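Uncharacterized protein (Cytophaga hutchinsonii ATCC 33406, PDB 3FF4) is of unknown function but, as a compact Rossmann-type domain of the CoA-binding family, probably binds coenzyme A or a related nucleotide. Local coordinates at residues E52-I56 with Y77-L81; L22-L27 with T113-L117. Residue numbers count along the deposited sequence, not the author numbering.

Contact 1. Residues E52-I56 with Y77-L81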
loop_
_atom_site.group_PDB
_atom_site.type_symbol
_atom_site.label_atom_id
_atom_site.label_comp_id
_atom_site.label_asym_id
_atom_site.label_seq_id
_atom_site.Cartn_x
_atom_site.Cartn_y
_atom_site.Cartn_z
ATOM N N GLU A 52 -4.326 7.265 12.331
ATOM C CA GLU A 52 -5.142 8.286 11.669
ATOM C C GLU A 52 -4.874 8.217 10.170
ATOM O O GLU A 52 -4.225 7.283 9.687
ATOM C CB GLU A 52 -4.869 9.702 12.189
ATOM C CG GLU A 52 -5.135 9.892 13.663
ATOM C CD GLU A 52 -4.122 9.145 14.535
ATOM O OE1 GLU A 52 -2.916 9.135 14.179
ATOM O OE2 GLU A 52 -4.541 8.562 15.566
ATOM N N ARG A 53 -5.397 9.196 9.439
ATOM C CA ARG A 53 -5.182 9.269 8.009
ATOM C C ARG A 53 -4.525 10.611 7.584
ATOM O O ARG A 53 -5.156 11.435 6.912
ATOM C CB ARG A 53 -6.491 8.973 7.268
ATOM C CG ARG A 53 -7.063 7.581 7.558
ATOM C CD ARG A 53 -6.152 6.438 7.017
ATOM N NE ARG A 53 -6.699 5.081 7.231
ATOM C CZ ARG A 53 -6.505 4.315 8.321
ATOM N NH1 ARG A 53 -5.775 4.743 9.359
ATOM N NH2 ARG A 53 -7.058 3.101 8.389
ATOM N N PRO A 54 -3.242 10.829 7.959
ATOM C CA PRO A 54 -2.638 12.103 7.530
ATOM C C PRO A 54 -2.370 12.081 6.015
ATOM O O PRO A 54 -1.959 11.044 5.474
ATOM C CB PRO A 54 -1.318 12.125 8.304
ATOM C CG PRO A 54 -0.942 10.629 8.378
ATOM C CD PRO A 54 -2.276 9.985 8.694
ATOM N N VAL A 55 -2.615 13.205 5.333
ATOM C CA VAL A 55 -2.328 13.274 3.892
ATOM C C VAL A 55 -0.819 13.494 3.684
ATOM O O VAL A 55 -0.313 14.611 3.782
ATOM C CB VAL A 55 -3.190 14.326 3.146
ATOM C CG1 VAL A 55 -2.895 14.293 1.641
ATOM C CG2 VAL A 55 -4.675 14.067 3.402
ATOM N N ILE A 56 -0.107 12.412 3.423
ATOM C CA ILE A 56 1.335 12.449 3.305
ATOM C C ILE A 56 1.701 12.795 1.866
ATOM O O ILE A 56 1.147 12.224 0.912
ATOM C CB ILE A 56 1.962 11.092 3.789
ATOM C CG1 ILE A 56 1.767 10.955 5.317
ATOM C CG2 ILE A 56 3.451 10.998 3.403
ATOM C CD1 ILE A 56 1.873 9.527 5.849
ATOM N N TYR A 77 -9.406 8.913 0.808
ATOM C CA TYR A 77 -8.055 9.052 1.355
ATOM C C TYR A 77 -6.998 8.668 0.310
ATOM O O TYR A 77 -6.029 9.406 0.078
ATOM C CB TYR A 77 -7.884 8.249 2.651
ATOM C CG TYR A 77 -6.485 8.336 3.254
ATOM C CD1 TYR A 77 -5.941 9.578 3.650
ATOM C CD2 TYR A 77 -5.690 7.192 3.384
ATOM C CE1 TYR A 77 -4.643 9.663 4.168
ATOM C CE2 TYR A 77 -4.382 7.261 3.934
ATOM C CZ TYR A 77 -3.883 8.491 4.301
ATOM O OH TYR A 77 -2.631 8.560 4.816
ATOM N N ILE A 78 -7.220 7.541 -0.345
ATOM C CA ILE A 78 -6.309 7.092 -1.393
ATOM C C ILE A 78 -6.202 8.187 -2.487
ATOM O O ILE A 78 -5.088 8.594 -2.850
ATOM C CB ILE A 78 -6.714 5.701 -1.966
ATOM C CG1 ILE A 78 -6.570 4.610 -0.874
ATOM C CG2 ILE A 78 -5.877 5.370 -3.192
ATOM C CD1 ILE A 78 -7.422 3.369 -1.096
ATOM N N LEU A 79 -7.357 8.668 -2.957
ATOM C CA LEU A 79 -7.409 9.784 -3.914
ATOM C C LEU A 79 -6.656 11.024 -3.412
ATOM O O LEU A 79 -5.826 11.570 -4.141
ATOM C CB LEU A 79 -8.865 10.129 -4.279
ATOM C CG LEU A 79 -9.669 9.108 -5.099
ATOM C CD1 LEU A 79 -11.095 9.619 -5.322
ATOM C CD2 LEU A 79 -9.018 8.794 -6.455
ATOM N N SER A 80 -6.913 11.459 -2.176
ATOM C CA SER A 80 -6.201 12.631 -1.633
ATOM C C SER A 80 -4.667 12.449 -1.590
ATOM O O SER A 80 -3.939 13.435 -1.595
ATOM C CB SER A 80 -6.710 13.031 -0.243
ATOM O OG SER A 80 -6.165 12.170 0.754
ATOM N N LEU A 81 -4.181 11.206 -1.539
ATOM C CA LEU A 81 -2.741 11.000 -1.584
ATOM C C LEU A 81 -2.160 11.237 -2.987
ATOM O O LEU A 81 -0.938 11.408 -3.139
ATOM C CB LEU A 81 -2.360 9.609 -1.091
ATOM C CG LEU A 81 -2.628 9.290 0.384
ATOM C CD1 LEU A 81 -2.423 7.771 0.643
ATOM C CD2 LEU A 81 -1.697 10.144 1.242
HETATM O O HOH W 1 1.335 11.537 -1.573
#
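A loop without regular secondary structure can be fastened to a helix by one well-placed aromatic residue, and Y77 illustrates the principle. Of all the residues in this contact it loses the largest area, 93 Å². With chi1 near 180° its ring reaches from the helix to the backbone of 52-56, where the phenol donates a hydrogen bond from OH to P54 O over 2.7 Å. A carbonyl with no helix or strand partner in its own segment thus gains a donor. R53 lies over one face of the same ring: its CB sits 3.8 Å from the Y77 centroid and 16° off the ring normal, a CH-pi contact, while R53 CD comes within 3.6 Å of Y77 CE2. The aliphatic part of the arginine therefore does the packing. Its guanidinium turns back, NH1 donating to E52 O at 3.0 Å, and NE forms a salt bridge with E74.

V55 makes the second-largest contribution, 54 Å². It meets S80 and L81 of the helix, with CG1 3.5 Å from S80 O, CG2 3.6 Å from S80 OG, and CG1 4.3 Å from L81 CD2. The serine hydroxyl is itself engaged, S80 OG donating to Y77 O at 2.8 Å. Beyond V55, a water lies within hydrogen-bonding distance of both I56 O (2.6 Å) and L81 O (2.8 Å). The connection leading to strand 61-64 is thus held against helix 75-81, whose Y77 and L81 rest on L8 of strand 7-10 and whose I78 packs on helix 95-103, while R53 and I56 touch strand 34-37.

Contact 2. Residues L22-L27 with T113-L117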
loop_
_atom_site.group_PDB
_atom_site.type_symbol
_atom_site.label_atom_id
_atom_site.label_comp_id
_atom_site.label_asym_id
_atom_site.label_seq_id
_atom_site.Cartn_x
_atom_site.Cartn_y
_atom_site.Cartn_z
ATOM N N LEU A 22 5.252 -8.952 5.651
ATOM C CA LEU A 22 6.189 -9.412 4.636
ATOM C C LEU A 22 6.541 -8.277 3.626
ATOM O O LEU A 22 7.713 -8.102 3.278
ATOM C CB LEU A 22 5.662 -10.660 3.942
ATOM C CG LEU A 22 5.341 -11.790 4.925
ATOM C CD1 LEU A 22 4.742 -12.987 4.201
ATOM C CD2 LEU A 22 6.605 -12.211 5.700
ATOM N N ALA A 23 5.545 -7.489 3.200
ATOM C CA ALA A 23 5.812 -6.444 2.219
ATOM C C ALA A 23 6.745 -5.375 2.778
ATOM O O ALA A 23 7.645 -4.922 2.080
ATOM C CB ALA A 23 4.524 -5.808 1.719
ATOM N N ALA A 24 6.521 -4.969 4.026
ATOM C CA ALA A 24 7.373 -3.958 4.659
ATOM C C ALA A 24 8.816 -4.433 4.683
ATOM O O ALA A 24 9.712 -3.652 4.330
ATOM C CB ALA A 24 6.887 -3.618 6.063
ATOM N N GLU A 25 9.015 -5.707 5.041
ATOM C CA GLU A 25 10.348 -6.330 5.049
ATOM C C GLU A 25 11.015 -6.308 3.674
ATOM O O GLU A 25 12.188 -5.953 3.576
ATOM C CB GLU A 25 10.297 -7.788 5.513
ATOM C CG GLU A 25 10.061 -7.982 6.987
ATOM C CD GLU A 25 10.148 -9.456 7.417
ATOM O OE1 GLU A 25 9.610 -10.341 6.694
ATOM O OE2 GLU A 25 10.757 -9.720 8.486
ATOM N N ARG A 26 10.287 -6.710 2.624
ATOM C CA ARG A 26 10.884 -6.697 1.288
ATOM C C ARG A 26 11.132 -5.259 0.803
ATOM O O ARG A 26 12.181 -4.980 0.243
ATOM C CB ARG A 26 10.067 -7.483 0.253
ATOM C CG ARG A 26 9.918 -8.974 0.499
ATOM C CD ARG A 26 11.222 -9.764 0.361
ATOM N NE ARG A 26 11.901 -9.814 1.645
ATOM C CZ ARG A 26 13.198 -9.577 1.824
ATOM N NH1 ARG A 26 13.978 -9.288 0.799
ATOM N NH2 ARG A 26 13.720 -9.630 3.031
ATOM N N LEU A 27 10.170 -4.356 1.004
ATOM C CA LEU A 27 10.353 -2.957 0.598
ATOM C C LEU A 27 11.581 -2.387 1.265
ATOM O O LEU A 27 12.458 -1.793 0.612
ATOM C CB LEU A 27 9.124 -2.129 0.978
ATOM C CG LEU A 27 7.900 -2.361 0.089
ATOM C CD1 LEU A 27 6.609 -1.907 0.782
ATOM C CD2 LEU A 27 8.067 -1.692 -1.320
ATOM N N THR A 113 3.012 -7.512 -4.375
ATOM C CA THR A 113 4.168 -6.683 -4.059
ATOM C C THR A 113 5.456 -7.494 -3.933
ATOM O O THR A 113 6.475 -7.070 -4.436
ATOM C CB THR A 113 3.937 -5.817 -2.781
ATOM O OG1 THR A 113 2.783 -4.975 -2.977
ATOM C CG2 THR A 113 5.199 -4.938 -2.488
ATOM N N LEU A 114 5.411 -8.661 -3.273
ATOM C CA LEU A 114 6.609 -9.494 -3.103
ATOM C C LEU A 114 7.135 -10.013 -4.452
ATOM O O LEU A 114 8.324 -9.882 -4.759
ATOM C CB LEU A 114 6.343 -10.678 -2.155
ATOM C CG LEU A 114 5.648 -10.422 -0.809
ATOM C CD1 LEU A 114 5.533 -11.730 0.039
ATOM C CD2 LEU A 114 6.437 -9.362 -0.041
ATOM N N VAL A 115 6.242 -10.574 -5.262
ATOM C CA VAL A 115 6.586 -11.056 -6.603
ATOM C C VAL A 115 7.148 -9.933 -7.462
ATOM O O VAL A 115 8.170 -10.119 -8.146
ATOM C CB VAL A 115 5.393 -11.750 -7.268
ATOM C CG1 VAL A 115 5.694 -12.105 -8.730
ATOM C CG2 VAL A 115 5.043 -13.011 -6.471
HETATM N N MSE A 116 6.516 -8.763 -7.387
HETATM C CA MSE A 116 6.964 -7.621 -8.156
HETATM C C MSE A 116 8.384 -7.181 -7.788
HETATM O O MSE A 116 9.197 -6.880 -8.666
HETATM C CB MSE A 116 5.953 -6.472 -8.065
HETATM C CG MSE A 116 4.680 -6.789 -8.844
HETATM SE SE MSE A 116 3.279 -5.562 -8.232
HETATM C CE MSE A 116 3.880 -3.856 -9.036
ATOM N N LEU A 117 8.690 -7.162 -6.494
ATOM C CA LEU A 117 10.015 -6.762 -6.066
ATOM C C LEU A 117 11.034 -7.776 -6.581
ATOM O O LEU A 117 12.122 -7.403 -7.044
ATOM C CB LEU A 117 10.077 -6.596 -4.531
ATOM C CG LEU A 117 9.501 -5.254 -4.026
ATOM C CD1 LEU A 117 9.014 -5.298 -2.579
ATOM C CD2 LEU A 117 10.555 -4.122 -4.234
#
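In a Rossmann-type alpha/beta fold, helices on one face of the parallel sheet lie side by side, and leucine rotamers help here to fill the space between two of them. The segments 22-27 and 113-117 run nearly parallel, at 19°, with local axes 9.8 Å apart at closest approach. No hydrogen bond joins them; the interface is made by apolar contact.

L114 has the largest buried area, 74 Å². Its m,t conformation (chi1 -48°, chi2 -177°) carries the methyls toward the facing helix although the CA-to-CB bond points sideways. CD2 settles against the backbone at A23, 3.7 Å from A23 CA, and CD1 lies 4.0 Å from L22 CB. The small alanine leaves room for this approach, and the closest pair of CA atoms, A23 and L114, is only 6.2 Å apart. One turn on, L117 and L27 are also both m,t, and their branches meet at 3.9 Å between L117 CD1 and L27 CD2. L27 starts sideways and swings in, whereas L117 already points across.

T113, also m, offers its CG2 methyl to A23 CB at 4.3 Å, while its OG1 hydrogen-bonds to T63 and N89, tying the start of helix 113-119 to the region of the central strands. On the sheet side, A24 and L27 rest on I9 of strand 7-10. R26 lies at the exposed margin of the contact. Its CA-to-CB bond faces the other helix, but with chi1 and chi2 both m the chain turns off at CD, leaving CB and CG in contact: R26 CG stands 3.5 Å from L114 CD2.

In the fold
The two contacts lie on opposite sides of the chain's centre, their own centres about 22 Å apart and their nearest atoms about 13 Å apart, so they do not touch. Along the chain, 22-27 comes first, then 52-56 and 77-81, and finally 113-117: contact 2 pairs an early helix with the C-terminal one, and both segments of contact 1 fall between them. Strand 7-10 of the five-stranded parallel sheet, of order 2-1-3-4-5, receives side chains at T7 and I9 from helix 19-30 and at L8 and L10 from helix 75-81. These alternate residues point to opposite faces, so the contacts flank the sheet, in the three-layer alpha/beta/alpha arrangement of a Rossmann-type domain.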